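Local structure of SmhA (Serratia marcescens, 7A27) at residues A[27-32]-A[358-363]; A[33-38]-A[281-286]; A[195-200]-A[234-239]. The protein probably serves as the A component of Smh, a three-protein alpha-pore forming toxin whose parts together perforate target membranes. One frame throughout, in Å; residues are numbered along the deposited sequence.

How the contacts relate
The three contacts enclose one another along the chain: contact 1 joins the outermost segments, contact 2 lies within it, and contact 3 is the innermost, pairing the two strands of a hairpin. Their centres are 9 to 12 Å apart, contacts 1 and 3 being the closest pair. Helix 14-37 serves both contact 1 and contact 2, with residues 27-32 meeting the turn after helix 325-358 and residues 33-38 meeting helix 272-299. Q199 bonds from contact 3 to L362 of contact 1 and S37 of contact 2, while Q38 bonds to S234. The C-terminal end of helix 14-37 thus joins the long helical bundle to the small antiparallel sheet.

Contact 1 (A[27-32]-A[358-363]); sequences LNQSYS and GNNILP
Residues 27-32 of helix 14-37 run past the chain as it leaves helix 325-358 in a type I beta turn from G358 to I361, and the CA atoms of S30 and L362 come within 6.4 Å. N359, the first residue beyond the helix, carries the polar part of the contact. Its CG is anti to the backbone N (chi1 -165°), and ND2 lies between two acceptors: Q29 OE1, 3.4 Å from N359 ND2, and S30 OG, also 3.4 Å from N359 ND2. Both hydrogen bonds are weak and bent. The extended Q29 chain and that of N359 lie alongside each other, pointing opposite ways, with the two amide planes turned 80° apart. Q29 CD lies 3.5 Å from the backbone oxygen N359 O, and Q29 NE2 is 3.7 Å from N360 CA. The stronger bond of this amide runs from NE2 to the carbonyl of Y356, in the last turn of helix 325-358, and so probably fixes which way the amide faces. Farther along, both methyls of L362 lie against S30, with CD2 3.7 Å from the carbonyl oxygen S30 O and CD1 4.1 Å from S30 CB. The N359 side chain also touches V195, in the loop before strand 198-206. N359 binds calcium in a structure of this protein; no calcium is bound to this chain, where the residue belongs to the type I turn that follows helix 325-358 and packs on helix 14-37.

Contact 2 (A[33-38]-A[281-286]); sequences NLLLSQ and QAQAQL
Two nearly antiparallel helices of the bundle meet here, the last turn of helix 14-37 and the middle of helix 272-299; their local axes approach to 10.0 Å with 154° between their directions. Q283 is the centre of the contact. Its CG is anti to the carbonyl carbon and the chain beyond is extended, so that it reaches across to helix 14-37 with its sides against two leucines. L35 runs alongside it, pointing the other way, and puts CD2 3.8 Å from Q283 CB, while L34 brings CD2 to 4.2 Å from Q283 CG. At the tip, Q283 NE2 donates a nearly straight hydrogen bond of 2.9 Å to Q38 OE1 (162° at the hydrogen). The acceptor lies in the amide plane of Q283, whereas the donor sits above the carbonyl plane of Q38. Q38 is the first residue past the helix; its chain bends at chi2 (55°), lies across Q283 and places CG 3.5 Å from Q283 OE1. Both amides also bind strand 230-237. Q38 OE1 takes a second hydrogen from the backbone N of S234, Q38 NE2 donates to the carbonyl of M232, and Q283 NE2 gives a hydrogen to the carbonyl of S234. One bond thus joins the two buried amides, in an uncharged network with leucines alongside, and the bonds at both ends of the Q38 amide probably fix its rotation.

Contact 3 (A[195-200]-A[234-239]); sequences VQLGQS and SGIQAI
Q199 leaves strand 198-206 with chi1 near 60°, its CG wedged between N and C of its own backbone. CB rests 3.7 Å from the carbonyl oxygen G235 O on the partner strand. CG and CD, in an extended chain, carry the amide to S37 at the end of helix 14-37 and to L362 after helix 325-358. There NE2 donates to the carbonyl of L362 and to the hydroxyl of S37, while OE1 receives a hydrogen from a water at 2.5 Å that also lies 3.1 Å from S234 OG. The backbones of the two strands pair antiparallel. Q199 and I236 form a non-hydrogen-bonded pair with side chains diverging, and the pairs on either side, G198 with Q237 and S200 with G235, are doubly hydrogen-bonded. The bond from G198 N to Q237 O measures 2.8 Å; its counterpart from Q237 N comes in well above the carbonyl plane of G198. The S200-G235 bonds run nearly along their C=O axes, that from G235 N to S200 O being 3.0 Å. S200 OG adds a bond of 2.9 Å to Q237 OE1. Just before strand 198-206, L197 CD1 packs 3.9 Å from I236 CG2, and Q196 CG meets I239 CG1 at 3.4 Å. This two-stranded beta hairpin is consistent with the beta-tongue of ClyA-type toxins. L197 and I236 are covered by L27, Y31 and L34 of helix 14-37 and by I180 and I183 of helix 160-188. Y257 of helix 247-268 touches Q237, and Q199 shares backbone bonds with V365 of the C-terminal tail.

Contact 1 (A[27-32]-A[358-363])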
ATOM      1  N   LEU A  27      -2.458  -0.565   3.230  1.00 65.89           N
ATOM      2  CA  LEU A  27      -2.841  -1.949   3.585  1.00 66.72           C
ATOM      3  C   LEU A  27      -1.553  -2.750   3.840  1.00 68.78           C
ATOM      4  O   LEU A  27      -1.492  -3.447   4.846  1.00 70.96           O
ATOM      5  CB  LEU A  27      -3.703  -2.559   2.476  1.00 63.98           C
ATOM      6  CG  LEU A  27      -4.209  -3.965   2.760  1.00 63.06           C
ATOM      7  CD1 LEU A  27      -4.951  -4.022   4.064  1.00 63.79           C
ATOM      8  CD2 LEU A  27      -5.127  -4.451   1.668  1.00 63.07           C
ATOM      9  N   ASN A  28      -0.529  -2.600   3.007  1.00 69.51           N
ATOM     10  CA  ASN A  28       0.733  -3.372   3.129  1.00 70.96           C
ATOM     11  C   ASN A  28       1.446  -2.947   4.421  1.00 70.20           C
ATOM     12  O   ASN A  28       2.221  -3.744   4.970  1.00 72.21           O
ATOM     13  CB  ASN A  28       1.633  -3.200   1.905  1.00 72.96           C
ATOM     14  CG  ASN A  28       2.550  -4.389   1.683  1.00 75.07           C
ATOM     15  OD1 ASN A  28       2.284  -5.492   2.168  1.00 72.83           O
ATOM     16  ND2 ASN A  28       3.622  -4.179   0.931  1.00 78.51           N
ATOM     17  N   GLN A  29       1.191  -1.733   4.888  1.00 67.75           N
ATOM     18  CA  GLN A  29       1.742  -1.193   6.158  1.00 68.50           C
ATOM     19  C   GLN A  29       1.149  -2.052   7.286  1.00 70.12           C
ATOM     20  O   GLN A  29       1.925  -2.472   8.180  1.00 70.63           O
ATOM     21  CB  GLN A  29       1.394   0.302   6.235  1.00 67.68           C
ATOM     22  CG  GLN A  29       2.111   1.100   7.299  1.00 68.55           C
ATOM     23  CD  GLN A  29       1.789   2.582   7.234  1.00 69.91           C
ATOM     24  OE1 GLN A  29       0.853   3.015   6.579  1.00 69.19           O
ATOM     25  NE2 GLN A  29       2.571   3.395   7.930  1.00 70.67           N
ATOM     26  N   SER A  30      -0.165  -2.337   7.210  1.00 68.42           N
ATOM     27  CA  SER A  30      -0.931  -3.122   8.212  1.00 67.08           C
ATOM     28  C   SER A  30      -0.504  -4.591   8.138  1.00 65.14           C
ATOM     29  O   SER A  30      -0.376  -5.204   9.193  1.00 65.73           O
ATOM     30  CB  SER A  30      -2.431  -2.967   8.044  1.00 66.63           C
ATOM     31  OG  SER A  30      -2.850  -1.615   8.186  1.00 65.42           O
ATOM     32  N   TYR A  31      -0.263  -5.134   6.948  1.00 63.14           N
ATOM     33  CA  TYR A  31       0.198  -6.537   6.769  1.00 63.91           C
ATOM     34  C   TYR A  31       1.630  -6.678   7.281  1.00 65.29           C
ATOM     35  O   TYR A  31       1.962  -7.760   7.749  1.00 66.74           O
ATOM     36  CB  TYR A  31       0.046  -7.024   5.328  1.00 63.12           C
ATOM     37  CG  TYR A  31      -1.373  -7.240   4.868  1.00 62.96           C
ATOM     38  CD1 TYR A  31      -2.336  -7.759   5.720  1.00 64.11           C
ATOM     39  CD2 TYR A  31      -1.735  -7.034   3.551  1.00 61.79           C
ATOM     40  CE1 TYR A  31      -3.638  -7.972   5.295  1.00 63.17           C
ATOM     41  CE2 TYR A  31      -3.025  -7.252   3.105  1.00 60.80           C
ATOM     42  CZ  TYR A  31      -3.975  -7.716   3.984  1.00 61.33           C
ATOM     43  OH  TYR A  31      -5.236  -7.940   3.561  1.00 62.83           O
ATOM     44  N   SER A  32       2.441  -5.625   7.214  1.00 67.12           N
ATOM     45  CA  SER A  32       3.800  -5.622   7.815  1.00 69.78           C
ATOM     46  C   SER A  32       3.653  -5.678   9.334  1.00 71.80           C
ATOM     47  O   SER A  32       4.369  -6.475   9.954  1.00 73.60           O
ATOM     48  CB  SER A  32       4.606  -4.428   7.416  1.00 70.08           C
ATOM     49  OG  SER A  32       4.740  -4.401   6.014  1.00 72.05           O
ATOM     50  N   GLY A 358      -0.510   7.834  10.936  1.00 77.68           N
ATOM     51  CA  GLY A 358      -1.473   7.228  11.880  1.00 78.69           C
ATOM     52  C   GLY A 358      -1.512   5.718  11.782  1.00 78.53           C
ATOM     53  O   GLY A 358      -1.555   5.048  12.843  1.00 79.28           O
ATOM     54  N   ASN A 359      -1.442   5.199  10.556  1.00 78.23           N
ATOM     55  CA  ASN A 359      -1.535   3.750  10.247  1.00 77.80           C
ATOM     56  C   ASN A 359      -0.204   3.038  10.520  1.00 76.90           C
ATOM     57  O   ASN A 359      -0.100   1.864  10.097  1.00 76.81           O
ATOM     58  CB  ASN A 359      -1.972   3.520   8.799  1.00 76.97           C
ATOM     59  CG  ASN A 359      -2.420   2.100   8.522  1.00 77.44           C
ATOM     60  OD1 ASN A 359      -3.059   1.469   9.365  1.00 79.30           O
ATOM     61  ND2 ASN A 359      -2.088   1.591   7.346  1.00 77.80           N
ATOM     62  N   ASN A 360       0.747   3.677  11.224  1.00 76.35           N
ATOM     63  CA  ASN A 360       2.060   3.062  11.548  1.00 75.78           C
ATOM     64  C   ASN A 360       1.883   2.038  12.670  1.00 75.62           C
ATOM     65  O   ASN A 360       2.768   1.186  12.823  1.00 74.27           O
ATOM     66  CB  ASN A 360       3.136   4.064  11.960  1.00 76.60           C
ATOM     67  CG  ASN A 360       4.497   3.398  12.062  1.00 78.35           C
ATOM     68  OD1 ASN A 360       4.950   2.723  11.131  1.00 80.53           O
ATOM     69  ND2 ASN A 360       5.166   3.557  13.185  1.00 77.86           N
ATOM     70  N   ILE A 361       0.794   2.136  13.430  1.00 77.17           N
ATOM     71  CA  ILE A 361       0.489   1.227  14.573  1.00 79.33           C
ATOM     72  C   ILE A 361      -0.789   0.440  14.249  1.00 77.58           C
ATOM     73  O   ILE A 361      -1.713   1.025  13.670  1.00 77.75           O
ATOM     74  CB  ILE A 361       0.412   2.007  15.908  1.00 83.02           C
ATOM     75  CG1 ILE A 361       0.204   1.062  17.099  1.00 87.31           C
ATOM     76  CG2 ILE A 361      -0.649   3.094  15.852  1.00 83.09           C
ATOM     77  CD1 ILE A 361       1.270  -0.029  17.273  1.00 87.69           C
ATOM     78  N   LEU A 362      -0.812  -0.858  14.579  1.00 75.83           N
ATOM     79  CA  LEU A 362      -1.948  -1.800  14.366  1.00 74.05           C
ATOM     80  C   LEU A 362      -2.495  -2.170  15.740  1.00 75.82           C
ATOM     81  O   LEU A 362      -2.122  -3.192  16.313  1.00 76.00           O
ATOM     82  CB  LEU A 362      -1.436  -3.036  13.621  1.00 72.31           C
ATOM     83  CG  LEU A 362      -2.491  -4.020  13.120  1.00 70.91           C
ATOM     84  CD1 LEU A 362      -3.337  -3.372  12.031  1.00 69.49           C
ATOM     85  CD2 LEU A 362      -1.833  -5.302  12.596  1.00 70.22           C
ATOM     86  N   PRO A 363      -3.403  -1.340  16.305  1.00 77.76           N
ATOM     87  CA  PRO A 363      -3.881  -1.536  17.678  1.00 79.44           C
ATOM     88  C   PRO A 363      -4.605  -2.855  17.972  1.00 80.48           C
ATOM     89  O   PRO A 363      -5.153  -3.398  17.080  1.00 78.50           O
ATOM     90  CB  PRO A 363      -4.859  -0.363  17.857  1.00 80.03           C
ATOM     91  CG  PRO A 363      -5.248   0.053  16.459  1.00 77.98           C
ATOM     92  CD  PRO A 363      -3.987  -0.149  15.657  1.00 76.96           C
TER

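Contact 2 (A[33-38]-A[281-286])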
ATOM      1  N   ASN A  33       2.753  -4.868   9.901  1.00 71.28           N
ATOM      2  CA  ASN A  33       2.530  -4.823  11.363  1.00 73.50           C
ATOM      3  C   ASN A  33       2.026  -6.189  11.839  1.00 73.81           C
ATOM      4  O   ASN A  33       2.385  -6.587  12.965  1.00 74.03           O
ATOM      5  CB  ASN A  33       1.559  -3.716  11.761  1.00 74.61           C
ATOM      6  CG  ASN A  33       2.202  -2.348  11.782  1.00 75.94           C
ATOM      7  OD1 ASN A  33       3.334  -2.183  12.262  1.00 76.81           O
ATOM      8  ND2 ASN A  33       1.462  -1.358  11.295  1.00 76.94           N
ATOM      9  N   LEU A  34       1.237  -6.880  11.018  1.00 71.44           N
ATOM     10  CA  LEU A  34       0.674  -8.198  11.386  1.00 71.00           C
ATOM     11  C   LEU A  34       1.826  -9.208  11.470  1.00 70.80           C
ATOM     12  O   LEU A  34       1.870  -9.949  12.441  1.00 71.26           O
ATOM     13  CB  LEU A  34      -0.380  -8.617  10.359  1.00 70.44           C
ATOM     14  CG  LEU A  34      -1.089  -9.934  10.652  1.00 71.42           C
ATOM     15  CD1 LEU A  34      -1.978  -9.836  11.882  1.00 74.00           C
ATOM     16  CD2 LEU A  34      -1.911 -10.363   9.464  1.00 70.69           C
ATOM     17  N   LEU A  35       2.735  -9.219  10.496  1.00 69.58           N
ATOM     18  CA  LEU A  35       3.909 -10.138  10.461  1.00 69.59           C
ATOM     19  C   LEU A  35       4.842  -9.909  11.653  1.00 71.39           C
ATOM     20  O   LEU A  35       5.453 -10.920  12.130  1.00 74.86           O
ATOM     21  CB  LEU A  35       4.679  -9.908   9.165  1.00 68.80           C
ATOM     22  CG  LEU A  35       4.096 -10.591   7.938  1.00 67.99           C
ATOM     23  CD1 LEU A  35       4.808 -10.079   6.705  1.00 67.28           C
ATOM     24  CD2 LEU A  35       4.224 -12.100   8.053  1.00 69.45           C
ATOM     25  N   LEU A  36       4.950  -8.655  12.117  1.00 69.97           N
ATOM     26  CA  LEU A  36       5.857  -8.239  13.222  1.00 70.71           C
ATOM     27  C   LEU A  36       5.188  -8.439  14.581  1.00 72.26           C
ATOM     28  O   LEU A  36       5.939  -8.476  15.570  1.00 76.76           O
ATOM     29  CB  LEU A  36       6.256  -6.773  13.022  1.00 70.00           C
ATOM     30  CG  LEU A  36       7.144  -6.508  11.815  1.00 69.21           C
ATOM     31  CD1 LEU A  36       7.184  -5.035  11.454  1.00 68.97           C
ATOM     32  CD2 LEU A  36       8.547  -7.042  12.054  1.00 70.35           C
ATOM     33  N   SER A  37       3.856  -8.525  14.643  1.00 71.09           N
ATOM     34  CA  SER A  37       3.078  -8.710  15.900  1.00 72.22           C
ATOM     35  C   SER A  37       2.923 -10.197  16.189  1.00 70.83           C
ATOM     36  O   SER A  37       2.887 -10.581  17.363  1.00 72.45           O
ATOM     37  CB  SER A  37       1.730  -8.027  15.829  1.00 72.94           C
ATOM     38  OG  SER A  37       1.894  -6.633  15.612  1.00 74.59           O
ATOM     39  N   GLN A  38       2.835 -10.994  15.138  1.00 69.09           N
ATOM     40  CA  GLN A  38       2.661 -12.462  15.208  1.00 70.61           C
ATOM     41  C   GLN A  38       3.736 -13.048  16.120  1.00 71.54           C
ATOM     42  O   GLN A  38       4.909 -12.750  15.917  1.00 71.93           O
ATOM     43  CB  GLN A  38       2.724 -13.065  13.796  1.00 69.82           C
ATOM     44  CG  GLN A  38       2.667 -14.586  13.758  1.00 70.20           C
ATOM     45  CD  GLN A  38       1.452 -15.131  14.463  1.00 71.18           C
ATOM     46  OE1 GLN A  38       0.321 -14.726  14.203  1.00 70.29           O
ATOM     47  NE2 GLN A  38       1.688 -16.063  15.372  1.00 73.54           N
ATOM     48  N   GLN A 281       2.397 -18.778   6.222  1.00 73.09           N
ATOM     49  CA  GLN A 281       2.309 -18.605   4.751  1.00 72.00           C
ATOM     50  C   GLN A 281       1.093 -17.740   4.398  1.00 72.03           C
ATOM     51  O   GLN A 281       1.202 -16.962   3.427  1.00 71.31           O
ATOM     52  CB  GLN A 281       2.265 -19.969   4.069  1.00 71.94           C
ATOM     53  CG  GLN A 281       1.939 -19.905   2.591  1.00 72.01           C
ATOM     54  CD  GLN A 281       2.832 -18.958   1.830  1.00 71.65           C
ATOM     55  OE1 GLN A 281       3.959 -18.659   2.251  1.00 70.93           O
ATOM     56  NE2 GLN A 281       2.312 -18.480   0.704  1.00 71.03           N
ATOM     57  N   ALA A 282      -0.015 -17.863   5.139  1.00 71.17           N
ATOM     58  CA  ALA A 282      -1.242 -17.070   4.899  1.00 70.17           C
ATOM     59  C   ALA A 282      -0.929 -15.580   5.096  1.00 69.84           C
ATOM     60  O   ALA A 282      -1.408 -14.758   4.304  1.00 67.33           O
ATOM     61  CB  ALA A 282      -2.340 -17.547   5.811  1.00 70.69           C
ATOM     62  N   GLN A 283      -0.152 -15.262   6.136  1.00 71.76           N
ATOM     63  CA  GLN A 283       0.272 -13.878   6.492  1.00 71.25           C
ATOM     64  C   GLN A 283       1.276 -13.371   5.446  1.00 71.61           C
ATOM     65  O   GLN A 283       1.158 -12.201   5.026  1.00 72.67           O
ATOM     66  CB  GLN A 283       0.847 -13.856   7.907  1.00 70.99           C
ATOM     67  CG  GLN A 283      -0.163 -14.163   9.010  1.00 70.30           C
ATOM     68  CD  GLN A 283       0.492 -14.387  10.352  1.00 70.58           C
ATOM     69  OE1 GLN A 283       1.656 -14.810  10.444  1.00 71.17           O
ATOM     70  NE2 GLN A 283      -0.258 -14.082  11.405  1.00 69.31           N
ATOM     71  N   ALA A 284       2.210 -14.222   5.007  1.00 71.02           N
ATOM     72  CA  ALA A 284       3.219 -13.889   3.975  1.00 69.10           C
ATOM     73  C   ALA A 284       2.497 -13.513   2.686  1.00 67.99           C
ATOM     74  O   ALA A 284       2.837 -12.471   2.112  1.00 65.69           O
ATOM     75  CB  ALA A 284       4.144 -15.056   3.757  1.00 69.90           C
ATOM     76  N   GLN A 285       1.545 -14.362   2.263  1.00 68.34           N
ATOM     77  CA  GLN A 285       0.723 -14.193   1.037  1.00 66.98           C
ATOM     78  C   GLN A 285       0.158 -12.772   1.034  1.00 65.20           C
ATOM     79  O   GLN A 285       0.352 -12.098   0.031  1.00 64.91           O
ATOM     80  CB  GLN A 285      -0.404 -15.225   0.994  1.00 69.56           C
ATOM     81  CG  GLN A 285      -1.191 -15.308  -0.314  1.00 69.87           C
ATOM     82  CD  GLN A 285      -0.452 -16.103  -1.361  1.00 71.23           C
ATOM     83  OE1 GLN A 285      -0.175 -17.297  -1.190  1.00 73.72           O
ATOM     84  NE2 GLN A 285      -0.123 -15.434  -2.457  1.00 69.33           N
ATOM     85  N   LEU A 286      -0.500 -12.327   2.108  1.00 64.23           N
ATOM     86  CA  LEU A 286      -1.139 -10.985   2.144  1.00 64.15           C
ATOM     87  C   LEU A 286      -0.081  -9.919   1.881  1.00 63.79           C
ATOM     88  O   LEU A 286      -0.336  -9.034   1.046  1.00 61.74           O
ATOM     89  CB  LEU A 286      -1.819 -10.736   3.493  1.00 64.03           C
ATOM     90  CG  LEU A 286      -3.030 -11.611   3.788  1.00 64.17           C
ATOM     91  CD1 LEU A 286      -3.554 -11.346   5.195  1.00 64.60           C
ATOM     92  CD2 LEU A 286      -4.119 -11.390   2.740  1.00 64.32           C
TER

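Contact 3 (A[195-200]-A[234-239])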
ATOM      1  N   VAL A 195      -7.805   6.081   7.791  1.00 76.50           N
ATOM      2  CA  VAL A 195      -7.687   4.602   7.899  1.00 76.13           C
ATOM      3  C   VAL A 195      -7.179   4.174   9.273  1.00 75.89           C
ATOM      4  O   VAL A 195      -6.290   4.807   9.831  1.00 76.57           O
ATOM      5  CB  VAL A 195      -6.800   3.999   6.794  1.00 74.62           C
ATOM      6  CG1 VAL A 195      -7.289   4.415   5.421  1.00 74.30           C
ATOM      7  CG2 VAL A 195      -5.329   4.316   6.985  1.00 74.83           C
ATOM      8  N   GLN A 196      -7.690   3.028   9.703  1.00 75.90           N
ATOM      9  CA  GLN A 196      -7.309   2.291  10.923  1.00 77.83           C
ATOM     10  C   GLN A 196      -7.778   0.836  10.721  1.00 74.63           C
ATOM     11  O   GLN A 196      -8.937   0.617  10.339  1.00 74.17           O
ATOM     12  CB  GLN A 196      -7.961   2.984  12.122  1.00 84.29           C
ATOM     13  CG  GLN A 196      -7.459   2.525  13.493  1.00 87.70           C
ATOM     14  CD  GLN A 196      -6.234   3.238  14.025  1.00 89.00           C
ATOM     15  OE1 GLN A 196      -5.165   3.296  13.399  1.00 87.75           O
ATOM     16  NE2 GLN A 196      -6.384   3.744  15.243  1.00 89.74           N
ATOM     17  N   LEU A 197      -6.886  -0.124  10.958  1.00 71.61           N
ATOM     18  CA  LEU A 197      -7.198  -1.574  11.060  1.00 69.50           C
ATOM     19  C   LEU A 197      -6.630  -2.070  12.388  1.00 68.36           C
ATOM     20  O   LEU A 197      -5.613  -1.530  12.813  1.00 70.33           O
ATOM     21  CB  LEU A 197      -6.574  -2.313   9.874  1.00 69.30           C
ATOM     22  CG  LEU A 197      -7.288  -2.167   8.530  1.00 68.48           C
ATOM     23  CD1 LEU A 197      -6.649  -3.065   7.483  1.00 66.33           C
ATOM     24  CD2 LEU A 197      -8.770  -2.468   8.671  1.00 69.47           C
ATOM     25  N   GLY A 198      -7.274  -3.028  13.039  1.00 67.74           N
ATOM     26  CA  GLY A 198      -6.817  -3.568  14.333  1.00 67.72           C
ATOM     27  C   GLY A 198      -6.267  -4.971  14.173  1.00 66.42           C
ATOM     28  O   GLY A 198      -6.022  -5.375  13.028  1.00 64.52           O
ATOM     29  N   GLN A 199      -6.094  -5.684  15.289  1.00 66.82           N
ATOM     30  CA  GLN A 199      -5.625  -7.092  15.322  1.00 65.84           C
ATOM     31  C   GLN A 199      -6.069  -7.739  16.629  1.00 67.48           C
ATOM     32  O   GLN A 199      -6.387  -7.005  17.587  1.00 71.52           O
ATOM     33  CB  GLN A 199      -4.105  -7.163  15.208  1.00 65.54           C
ATOM     34  CG  GLN A 199      -3.334  -6.451  16.312  1.00 66.57           C
ATOM     35  CD  GLN A 199      -1.865  -6.824  16.280  1.00 66.20           C
ATOM     36  OE1 GLN A 199      -1.501  -8.001  16.362  1.00 66.52           O
ATOM     37  NE2 GLN A 199      -1.005  -5.825  16.153  1.00 64.87           N
ATOM     38  N   SER A 200      -6.097  -9.069  16.662  1.00 66.57           N
ATOM     39  CA  SER A 200      -6.440  -9.888  17.856  1.00 67.28           C
ATOM     40  C   SER A 200      -6.044 -11.336  17.576  1.00 67.16           C
ATOM     41  O   SER A 200      -5.771 -11.666  16.381  1.00 68.72           O
ATOM     42  CB  SER A 200      -7.898  -9.785  18.209  1.00 67.37           C
ATOM     43  OG  SER A 200      -8.715 -10.483  17.278  1.00 66.43           O
ATOM     44  N   SER A 234      -2.383 -14.452  15.057  1.00 73.44           N
ATOM     45  CA  SER A 234      -2.860 -13.050  15.021  1.00 73.53           C
ATOM     46  C   SER A 234      -3.535 -12.822  13.666  1.00 72.05           C
ATOM     47  O   SER A 234      -3.053 -13.378  12.649  1.00 71.03           O
ATOM     48  CB  SER A 234      -1.731 -12.069  15.278  1.00 74.58           C
ATOM     49  OG  SER A 234      -1.071 -12.339  16.521  1.00 75.05           O
ATOM     50  N   GLY A 235      -4.638 -12.080  13.658  1.00 71.86           N
ATOM     51  CA  GLY A 235      -5.368 -11.747  12.428  1.00 70.82           C
ATOM     52  C   GLY A 235      -5.834 -10.309  12.460  1.00 71.03           C
ATOM     53  O   GLY A 235      -6.082  -9.797  13.589  1.00 71.63           O
ATOM     54  N   ILE A 236      -5.933  -9.678  11.283  1.00 70.08           N
ATOM     55  CA  ILE A 236      -6.457  -8.286  11.127  1.00 70.74           C
ATOM     56  C   ILE A 236      -7.907  -8.291  11.611  1.00 73.08           C
ATOM     57  O   ILE A 236      -8.562  -9.351  11.475  1.00 75.70           O
ATOM     58  CB  ILE A 236      -6.396  -7.786   9.670  1.00 69.24           C
ATOM     59  CG1 ILE A 236      -4.982  -7.826   9.082  1.00 68.27           C
ATOM     60  CG2 ILE A 236      -7.002  -6.397   9.562  1.00 69.25           C
ATOM     61  CD1 ILE A 236      -3.990  -6.945   9.781  1.00 69.50           C
ATOM     62  N   GLN A 237      -8.387  -7.160  12.140  1.00 73.84           N
ATOM     63  CA  GLN A 237      -9.790  -6.985  12.579  1.00 74.25           C
ATOM     64  C   GLN A 237     -10.220  -5.562  12.228  1.00 74.61           C
ATOM     65  O   GLN A 237      -9.357  -4.695  12.073  1.00 73.08           O
ATOM     66  CB  GLN A 237      -9.911  -7.212  14.076  1.00 75.52           C
ATOM     67  CG  GLN A 237     -11.145  -8.027  14.439  1.00 77.04           C
ATOM     68  CD  GLN A 237     -10.965  -9.520  14.276  1.00 76.04           C
ATOM     69  OE1 GLN A 237      -9.930 -10.108  14.617  1.00 74.50           O
ATOM     70  NE2 GLN A 237     -12.080 -10.160  13.954  1.00 74.60           N
ATOM     71  N   ALA A 238     -11.514  -5.335  12.056  1.00 76.53           N
ATOM     72  CA  ALA A 238     -12.045  -3.980  11.825  1.00 78.90           C
ATOM     73  C   ALA A 238     -12.016  -3.286  13.182  1.00 82.92           C
ATOM     74  O   ALA A 238     -12.085  -4.014  14.202  1.00 86.01           O
ATOM     75  CB  ALA A 238     -13.434  -4.049  11.247  1.00 79.10           C
ATOM     76  N   ILE A 239     -11.911  -1.959  13.206  1.00 85.25           N
ATOM     77  CA  ILE A 239     -11.910  -1.185  14.481  1.00 88.95           C
ATOM     78  C   ILE A 239     -13.279  -1.248  15.165  1.00 94.96           C
ATOM     79  O   ILE A 239     -13.266  -1.441  16.394  1.00 98.29           O
ATOM     80  CB  ILE A 239     -11.385   0.238  14.252  1.00 87.55           C
ATOM     81  CG1 ILE A 239      -9.902   0.163  13.906  1.00 86.06           C
ATOM     82  CG2 ILE A 239     -11.610   1.153  15.444  1.00 89.85           C
ATOM     83  CD1 ILE A 239      -9.007  -0.377  15.005  1.00 86.35           C
TER
HETATM   84  O   HOH W   1      -2.676  -9.914  17.552  1.00 57.51           O